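Local coordinates for actin-binding protein, cofilin/tropomyosin family protein, putative (PDB 4LIZ) that binds actin filaments and stabilises them, and may thereby contribute to phagocytosis and pseudopod formation, at residues G3-V9 / N36-V40; H113-H117 / I129-I133; L55-L60 / W84-K90. All coordinates share one frame; numbering follows the deposited sequence.

All three contacts reach the same five-stranded mixed sheet of the ADF-homology fold. Contact 1, at the surface, joins the N-terminal loop to the outermost strand 37-44, while contact 2 sets helix 126-137 against the other outermost strand, 114-118; their centres lie about 24 Å apart, on opposite sides of the chain's centre. Contact 3, partly buried, ties the loop leading into strand 60-69 to the end of its neighbour 76-85 and the turn after it. Chemistry follows place: contact 1 mixes backbone hydrogen bonds and bridging waters with packing round L38, apolar packing makes up the partly buried contact 2, and contact 3 combines a buried tryptophan with backbone hydrogen bonds. Contacts 2 and 3 touch where H117 CE1 meets A85 CB.

Contact 1. Residues G3-V9 / N36-V40; sequences GFDLSEV and NKLVV
At the outer strand 37-44 of the sheet, the N-terminal loop is held by a single backbone bridge between D5 and K37. D5 N donates to N36 O at 2.8 Å in an almost straight bond, and L38 N donates to D5 O at 3.1 Å. Just before the bridge, the F4 ring lies flat against N36: N36 CB sits over the ring centre, 3.4 Å from the centroid, and the amide plane is stacked only 14° from that of the ring. An asparagine suits this place, since its flat head can follow the ring while OD1 accepts a weak hydrogen bond from the backbone N of Q34. In this ADF-homology fold, strand 37-44 thus presents L38 to the loop ahead of helix 10-17, and the two methyls of the leucine's branched end are divided between loop residues: CD1 meets L6 CD2 at 3.8 Å and CD2 meets V9 CG2; the same leucine also touches V105 of helix 92-108. D5 folds the loop as an Asx turn. With CG anti to the backbone N (chi1 172°), its OD1 accepts from S7 N at 2.8 Å and from S7 OG. K37, fully extended, runs alongside D5, K37 CE 3.7 Å from D5 OD2. One water accepts from E8 N and donates to D5 O and L38 O, carrying the pairing beyond the bridge; another joins E8 OE1 to V40 N.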
loop_
_atom_site.group_PDB
_atom_site.type_symbol
_atom_site.label_atom_id
_atom_site.label_comp_id
_atom_site.label_asym_id
_atom_site.label_seq_id
_atom_site.Cartn_x
_atom_site.Cartn_y
_atom_site.Cartn_z
ATOM N N GLY A 3 5.144 13.406 -12.412
ATOM C CA GLY A 3 6.554 13.552 -12.668
ATOM C C GLY A 3 7.470 12.604 -11.928
ATOM O O GLY A 3 8.647 12.805 -11.895
ATOM N N PHE A 4 6.902 11.619 -11.252
ATOM C CA PHE A 4 7.695 10.650 -10.530
ATOM C C PHE A 4 7.956 9.429 -11.399
ATOM O O PHE A 4 7.092 9.030 -12.107
ATOM C CB PHE A 4 6.958 10.211 -9.251
ATOM C CG PHE A 4 7.249 11.062 -8.071
ATOM C CD1 PHE A 4 6.719 12.326 -7.978
ATOM C CD2 PHE A 4 8.069 10.636 -7.098
ATOM C CE1 PHE A 4 7.011 13.121 -6.909
ATOM C CE2 PHE A 4 8.349 11.423 -6.029
ATOM C CZ PHE A 4 7.826 12.670 -5.934
ATOM N N ASP A 5 9.164 8.881 -11.283
ATOM C CA ASP A 5 9.538 7.613 -11.889
ATOM C C ASP A 5 8.935 6.472 -11.044
ATOM O O ASP A 5 9.297 6.307 -9.916
ATOM C CB ASP A 5 11.051 7.554 -11.949
ATOM C CG ASP A 5 11.611 6.179 -12.394
ATOM O OD1 ASP A 5 10.880 5.290 -12.751
ATOM O OD2 ASP A 5 12.854 6.119 -12.470
ATOM N N LEU A 6 8.048 5.749 -11.695
ATOM C CA LEU A 6 7.340 4.577 -11.075
ATOM C C LEU A 6 7.820 3.227 -11.562
ATOM O O LEU A 6 7.162 2.210 -11.368
ATOM C CB LEU A 6 5.805 4.690 -11.244
ATOM C CG LEU A 6 5.107 5.930 -10.738
ATOM C CD1 LEU A 6 3.604 5.755 -10.787
ATOM C CD2 LEU A 6 5.638 6.381 -9.418
ATOM N N SER A 7 9.002 3.224 -12.219
ATOM C CA SER A 7 9.583 2.001 -12.773
ATOM C C SER A 7 9.703 0.839 -11.781
ATOM O O SER A 7 9.717 -0.339 -12.229
ATOM C CB SER A 7 10.901 2.309 -13.462
ATOM O OG SER A 7 11.870 2.797 -12.663
ATOM N N GLU A 8 9.880 1.113 -10.516
ATOM C CA GLU A 8 10.040 0.109 -9.458
ATOM C C GLU A 8 8.752 -0.520 -8.972
ATOM O O GLU A 8 8.781 -1.422 -8.159
ATOM C CB GLU A 8 10.892 0.589 -8.284
ATOM C CG GLU A 8 12.305 1.011 -8.591
ATOM C CD GLU A 8 13.131 -0.236 -8.845
ATOM O OE1 GLU A 8 13.120 -1.135 -7.969
ATOM O OE2 GLU A 8 13.711 -0.264 -9.904
ATOM N N VAL A 9 7.609 -0.016 -9.388
ATOM C CA VAL A 9 6.320 -0.405 -8.812
ATOM C C VAL A 9 5.711 -1.678 -9.326
ATOM O O VAL A 9 5.203 -2.504 -8.611
ATOM C CB VAL A 9 5.302 0.794 -8.865
ATOM C CG1 VAL A 9 3.958 0.377 -8.286
ATOM C CG2 VAL A 9 5.882 2.011 -8.174
ATOM N N ASN A 36 12.895 12.381 -8.631
ATOM C CA ASN A 36 11.639 11.913 -8.019
ATOM C C ASN A 36 11.396 10.464 -8.540
ATOM O O ASN A 36 11.095 10.294 -9.736
ATOM C CB ASN A 36 10.503 12.843 -8.440
ATOM C CG ASN A 36 10.689 14.244 -7.840
ATOM O OD1 ASN A 36 11.434 14.434 -6.886
ATOM N ND2 ASN A 36 9.994 15.197 -8.404
ATOM N N LYS A 37 11.358 9.570 -7.551
ATOM C CA LYS A 37 11.219 8.133 -7.867
ATOM C C LYS A 37 10.670 7.378 -6.663
ATOM O O LYS A 37 11.010 7.696 -5.553
ATOM C CB LYS A 37 12.650 7.578 -8.172
ATOM C CG LYS A 37 12.739 6.148 -8.486
ATOM C CD LYS A 37 14.229 5.764 -8.788
ATOM C CE LYS A 37 14.148 4.423 -9.473
ATOM N NZ LYS A 37 15.430 3.698 -9.422
ATOM N N LEU A 38 9.887 6.322 -6.910
ATOM C CA LEU A 38 9.557 5.392 -5.869
ATOM C C LEU A 38 10.599 4.249 -5.808
ATOM O O LEU A 38 11.146 3.844 -6.855
ATOM C CB LEU A 38 8.175 4.780 -6.141
ATOM C CG LEU A 38 7.013 5.499 -5.417
ATOM C CD1 LEU A 38 6.964 6.907 -5.853
ATOM C CD2 LEU A 38 5.745 4.800 -5.604
ATOM N N VAL A 39 10.850 3.794 -4.634
ATOM C CA VAL A 39 11.775 2.670 -4.396
ATOM C C VAL A 39 11.107 1.678 -3.496
ATOM O O VAL A 39 10.175 2.007 -2.716
ATOM C CB VAL A 39 13.113 3.158 -3.796
ATOM C CG1 VAL A 39 13.775 4.112 -4.845
ATOM C CG2 VAL A 39 12.977 3.772 -2.414
ATOM N N VAL A 40 11.598 0.453 -3.455
ATOM C CA VAL A 40 11.113 -0.511 -2.483
ATOM C C VAL A 40 11.769 -0.309 -1.117
ATOM O O VAL A 40 12.962 -0.394 -1.001
ATOM C CB VAL A 40 11.405 -1.950 -2.939
ATOM C CG1 VAL A 40 11.097 -2.935 -1.843
ATOM C CG2 VAL A 40 10.587 -2.252 -4.151
HETATM O O HOH W 1 10.106 3.727 -9.340
HETATM O O HOH W 2 14.056 1.670 -11.680
HETATM O O HOH W 3 13.615 -0.453 -5.322
#

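Contact 2. Residues H113-H117 / I129-I133; sequences HIELH and IAAKI
I114 holds CG1 between its backbone N and carbonyl carbon (chi1 59°), a crowded position that, with an extended chi2, sends CD1 from strand 114-118 towards helix 126-137. I129, whose CG2 is anti to its backbone N, and I133, one helical turn on, receive that methyl, the first with CG2 and the second with CG1. This is helix-on-sheet packing in the ADF-homology fold: the C-terminal helix lies on one face of the central sheet, against its outermost strand 114-118, the segment axes 9.8 Å apart and running at 142° to each other. Branched aliphatic residues suit such a face, because each offers separate methyl and methylene groups to different neighbours. I114 CD1 presses on I129 CG2 at 3.4 Å, tighter than usual for two carbons, while I114 CG2 rests 3.9 Å from I133 CG1; the I114 side chain crosses both helix isoleucines at about a right angle. Two residues along the strand, on the same side, L116 CD1 lies 3.7 Å from I129 CD1, on the other branch of that isoleucine. The two isoleucines also continue inward, I129 onto Y65 and I133 onto T67 of strand 60-69. E115, between the two apolar strand residues, turns away from the helix and pairs with K106. K132 suits the margin of the interface, where its long aliphatic chain can pack even though it ends in a charge. It slides past L116 in the opposite direction, K132 CD lying 4.0 Å from L116 CD2, and its CE comes 3.9 Å from I114 CG2.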
loop_
_atom_site.group_PDB
_atom_site.type_symbol
_atom_site.label_atom_id
_atom_site.label_comp_id
_atom_site.label_asym_id
_atom_site.label_seq_id
_atom_site.Cartn_x
_atom_site.Cartn_y
_atom_site.Cartn_z
ATOM N N HIS A 113 -9.101 -4.084 -3.385
ATOM C CA HIS A 113 -10.408 -4.136 -2.816
ATOM C C HIS A 113 -10.726 -3.069 -1.867
ATOM O O HIS A 113 -11.904 -2.710 -1.718
ATOM C CB HIS A 113 -10.593 -5.487 -2.157
ATOM C CG HIS A 113 -10.532 -6.589 -3.137
ATOM N ND1 HIS A 113 -9.358 -7.216 -3.471
ATOM C CD2 HIS A 113 -11.494 -7.124 -3.940
ATOM C CE1 HIS A 113 -9.581 -8.072 -4.443
ATOM N NE2 HIS A 113 -10.890 -8.065 -4.713
ATOM N N ILE A 114 -9.725 -2.453 -1.211
ATOM C CA ILE A 114 -9.887 -1.363 -0.352
ATOM C C ILE A 114 -8.706 -0.449 -0.501
ATOM O O ILE A 114 -7.549 -0.869 -0.781
ATOM C CB ILE A 114 -10.116 -1.662 1.068
ATOM C CG1 ILE A 114 -9.003 -2.438 1.653
ATOM C CG2 ILE A 114 -11.447 -2.438 1.331
ATOM C CD1 ILE A 114 -9.039 -2.416 3.170
ATOM N N GLU A 115 -8.909 0.860 -0.348
ATOM C CA GLU A 115 -7.925 1.890 -0.314
ATOM C C GLU A 115 -8.044 2.670 0.970
ATOM O O GLU A 115 -9.184 3.035 1.385
ATOM C CB GLU A 115 -8.125 2.891 -1.488
ATOM C CG GLU A 115 -7.296 4.128 -1.357
ATOM C CD GLU A 115 -7.372 5.102 -2.547
ATOM O OE1 GLU A 115 -8.169 4.789 -3.495
ATOM O OE2 GLU A 115 -6.649 6.098 -2.478
ATOM N N LEU A 116 -6.949 2.889 1.659
ATOM C CA LEU A 116 -6.897 3.591 2.933
ATOM C C LEU A 116 -5.848 4.648 2.856
ATOM O O LEU A 116 -4.712 4.421 2.333
ATOM C CB LEU A 116 -6.526 2.687 4.097
ATOM C CG LEU A 116 -7.349 1.396 4.147
ATOM C CD1 LEU A 116 -6.664 0.160 4.753
ATOM C CD2 LEU A 116 -8.689 1.788 4.668
ATOM N N HIS A 117 -6.080 5.841 3.367
ATOM C CA HIS A 117 -5.103 6.799 3.578
ATOM C C HIS A 117 -4.817 6.915 5.104
ATOM O O HIS A 117 -5.788 7.112 5.912
ATOM C CB HIS A 117 -5.502 8.230 3.075
ATOM C CG HIS A 117 -4.450 9.248 3.258
ATOM N ND1 HIS A 117 -3.209 9.212 2.663
ATOM C CD2 HIS A 117 -4.392 10.314 4.092
ATOM C CE1 HIS A 117 -2.469 10.202 3.049
ATOM N NE2 HIS A 117 -3.180 10.892 3.932
ATOM N N ILE A 129 -9.937 -3.108 9.034
ATOM C CA ILE A 129 -9.767 -3.319 7.599
ATOM C C ILE A 129 -10.519 -4.608 7.202
ATOM O O ILE A 129 -11.215 -4.678 6.173
ATOM C CB ILE A 129 -8.278 -3.451 7.359
ATOM C CG1 ILE A 129 -7.632 -2.140 7.545
ATOM C CG2 ILE A 129 -8.027 -4.021 5.934
ATOM C CD1 ILE A 129 -6.133 -2.106 7.595
ATOM N N ALA A 130 -10.499 -5.727 7.945
ATOM C CA ALA A 130 -11.227 -6.918 7.685
ATOM C C ALA A 130 -12.700 -6.657 7.606
ATOM O O ALA A 130 -13.346 -7.171 6.716
ATOM C CB ALA A 130 -10.895 -7.966 8.769
ATOM N N ALA A 131 -13.231 -5.809 8.510
ATOM C CA ALA A 131 -14.687 -5.513 8.461
ATOM C C ALA A 131 -15.005 -4.696 7.178
ATOM O O ALA A 131 -16.015 -4.973 6.557
ATOM C CB ALA A 131 -15.042 -4.767 9.708
ATOM N N LYS A 132 -14.143 -3.793 6.816
ATOM C CA LYS A 132 -14.312 -2.957 5.579
ATOM C C LYS A 132 -14.317 -3.812 4.373
ATOM O O LYS A 132 -15.146 -3.622 3.462
ATOM C CB LYS A 132 -13.371 -1.822 5.532
ATOM C CG LYS A 132 -13.568 -0.825 4.379
ATOM C CD LYS A 132 -12.308 0.062 4.333
ATOM C CE LYS A 132 -12.340 0.972 3.101
ATOM N NZ LYS A 132 -13.300 2.122 3.300
ATOM N N ILE A 133 -13.410 -4.786 4.286
ATOM C CA ILE A 133 -13.363 -5.756 3.198
ATOM C C ILE A 133 -14.646 -6.564 3.115
ATOM O O ILE A 133 -15.181 -6.766 2.008
ATOM C CB ILE A 133 -12.126 -6.661 3.336
ATOM C CG1 ILE A 133 -10.857 -5.915 2.995
ATOM C CG2 ILE A 133 -12.151 -7.880 2.356
ATOM C CD1 ILE A 133 -9.619 -6.640 3.390
#

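Contact 3. Residues L55-L60 / W84-K90; sequences LKEDAL and WAGEGIK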
loop_
_atom_site.group_PDB
_atom_site.type_symbol
_atom_site.label_atom_id
_atom_site.label_comp_id
_atom_site.label_asym_id
_atom_site.label_seq_id
_atom_site.Cartn_x
_atom_site.Cartn_y
_atom_site.Cartn_z
ATOM N N LEU A 55 6.410 1.424 8.025
ATOM C CA LEU A 55 5.928 2.794 7.826
ATOM C C LEU A 55 6.631 3.774 8.780
ATOM O O LEU A 55 6.570 3.475 9.979
ATOM C CB LEU A 55 4.446 2.841 7.961
ATOM C CG LEU A 55 3.663 2.081 6.900
ATOM C CD1 LEU A 55 2.144 2.068 7.167
ATOM C CD2 LEU A 55 3.911 2.608 5.528
ATOM N N LYS A 56 7.159 4.845 8.309
ATOM C CA LYS A 56 8.031 5.755 9.100
ATOM C C LYS A 56 7.300 7.087 9.311
ATOM O O LYS A 56 6.655 7.640 8.426
ATOM C CB LYS A 56 9.329 5.944 8.396
ATOM C CG LYS A 56 10.164 4.699 8.128
ATOM C CD LYS A 56 10.355 3.893 9.429
ATOM C CE LYS A 56 11.149 2.606 9.167
ATOM N NZ LYS A 56 10.690 1.611 10.163
ATOM N N GLU A 57 7.371 7.549 10.564
ATOM C CA GLU A 57 6.680 8.768 10.952
ATOM C C GLU A 57 7.056 9.979 10.181
ATOM O O GLU A 57 6.212 10.898 10.022
ATOM C CB GLU A 57 7.031 9.049 12.458
ATOM C CG GLU A 57 6.095 10.124 13.044
ATOM C CD GLU A 57 6.566 10.761 14.329
ATOM O OE1 GLU A 57 7.394 10.144 15.051
ATOM O OE2 GLU A 57 6.053 11.880 14.591
ATOM N N ASP A 58 8.205 10.029 9.610
ATOM C CA ASP A 58 8.674 11.163 8.828
ATOM C C ASP A 58 8.664 11.033 7.331
ATOM O O ASP A 58 9.321 11.784 6.609
ATOM C CB ASP A 58 10.040 11.623 9.320
ATOM C CG ASP A 58 11.114 10.643 9.012
ATOM O OD1 ASP A 58 10.786 9.479 8.711
ATOM O OD2 ASP A 58 12.290 11.037 9.018
ATOM N N ALA A 59 7.873 10.019 6.825
ATOM C CA ALA A 59 7.933 9.685 5.445
ATOM C C ALA A 59 6.568 9.697 4.740
ATOM O O ALA A 59 5.560 9.444 5.370
ATOM C CB ALA A 59 8.578 8.270 5.280
ATOM N N LEU A 60 6.665 9.857 3.443
ATOM C CA LEU A 60 5.536 9.607 2.495
ATOM C C LEU A 60 5.797 8.207 1.880
ATOM O O LEU A 60 6.843 8.011 1.268
ATOM C CB LEU A 60 5.562 10.702 1.406
ATOM C CG LEU A 60 4.250 10.799 0.655
ATOM C CD1 LEU A 60 4.252 11.881 -0.471
ATOM C CD2 LEU A 60 3.998 9.604 -0.125
ATOM N N TRP A 84 0.365 6.575 2.774
ATOM C CA TRP A 84 0.827 6.922 4.085
ATOM C C TRP A 84 1.543 8.243 3.998
ATOM O O TRP A 84 2.519 8.449 3.259
ATOM C CB TRP A 84 1.855 5.867 4.615
ATOM C CG TRP A 84 2.654 6.267 5.834
ATOM C CD1 TRP A 84 3.836 6.786 5.840
ATOM C CD2 TRP A 84 2.203 6.133 7.186
ATOM N NE1 TRP A 84 4.284 6.978 7.145
ATOM C CE2 TRP A 84 3.274 6.556 7.988
ATOM C CE3 TRP A 84 1.058 5.638 7.791
ATOM C CZ2 TRP A 84 3.150 6.531 9.403
ATOM C CZ3 TRP A 84 0.932 5.605 9.187
ATOM C CH2 TRP A 84 2.001 6.063 9.961
ATOM N N ALA A 85 1.159 9.232 4.879
ATOM C CA ALA A 85 1.791 10.506 5.033
ATOM C C ALA A 85 2.007 10.700 6.509
ATOM O O ALA A 85 1.081 11.097 7.225
ATOM C CB ALA A 85 0.902 11.672 4.494
ATOM N N GLY A 86 3.204 10.387 6.979
ATOM C CA GLY A 86 3.517 10.430 8.401
ATOM C C GLY A 86 3.382 11.867 8.947
ATOM O O GLY A 86 3.663 12.822 8.193
ATOM N N GLU A 87 3.072 11.880 10.235
ATOM C CA GLU A 87 2.820 13.211 10.862
ATOM C C GLU A 87 4.092 13.969 11.066
ATOM O O GLU A 87 4.024 15.213 11.306
ATOM C CB GLU A 87 2.030 13.058 12.140
ATOM C CG GLU A 87 0.603 12.699 11.709
ATOM C CD GLU A 87 -0.334 12.298 12.860
ATOM O OE1 GLU A 87 0.095 12.246 14.044
ATOM O OE2 GLU A 87 -1.532 11.990 12.561
ATOM N N GLY A 88 5.253 13.374 10.930
ATOM C CA GLY A 88 6.604 13.941 11.031
ATOM C C GLY A 88 7.212 14.434 9.761
ATOM O O GLY A 88 8.312 14.847 9.721
ATOM N N ILE A 89 6.496 14.340 8.601
ATOM C CA ILE A 89 7.065 14.809 7.359
ATOM C C ILE A 89 7.433 16.319 7.513
ATOM O O ILE A 89 6.586 17.118 7.990
ATOM C CB ILE A 89 6.031 14.635 6.205
ATOM C CG1 ILE A 89 5.904 13.154 5.763
ATOM C CG2 ILE A 89 6.506 15.417 5.015
ATOM C CD1 ILE A 89 4.726 12.928 4.856
ATOM N N LYS A 90 8.637 16.607 7.143
ATOM C CA LYS A 90 9.188 17.964 7.381
ATOM C C LYS A 90 8.794 18.904 6.284
ATOM O O LYS A 90 8.597 20.074 6.574
ATOM C CB LYS A 90 10.740 17.891 7.502
ATOM C CG LYS A 90 11.263 17.147 8.750
ATOM C CD LYS A 90 10.513 17.413 10.065
ATOM C CE LYS A 90 10.982 16.478 11.240
ATOM N NZ LYS A 90 10.358 15.077 11.457
HETATM O O HOH W 4 10.440 14.389 6.429
#
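W84 packs its indole against the loop 55-60, with L55 over one face and a backbone carbonyl at its edge. CG stands anti to the backbone N (chi1 166°) and the ring is set across the chain by chi2 of -95°, which aims NE1 at K56 O, 2.8 Å away and close to the ring plane. That carbonyl also accepts from A59 N, closing the type I turn 56-59; the two donors approach from opposite faces of its plane. Tryptophan suits the place by joining a broad apolar surface to one N-H: L55 CB lies over the six-membered ring, 4.0 Å from its centroid, and L55 CD1 is 3.8 Å from W84 CE3. G86 N lies over the opposite face, offset toward the rim, and donates to A59 O at 3.0 Å. Glycine fits here and at G88, as a CB at either position would run into E57 O, which accepts from G88 N at 2.8 Å. I89 brings CD1 to 3.6 Å from A59 O, beside L60 and against L94 of helix 92-108. K90, bent at chi2 and chi4, curls back until NZ meets a lone pair of G88 O at 2.7 Å. Two type I turns, 56-59 and 86-89, lie against each other, joined by the G88 N to E57 O bond, beside the antiparallel non-hydrogen-bonded pair L60-A85, where strands 60-69 and 76-85 of the ADF-homology sheet come together.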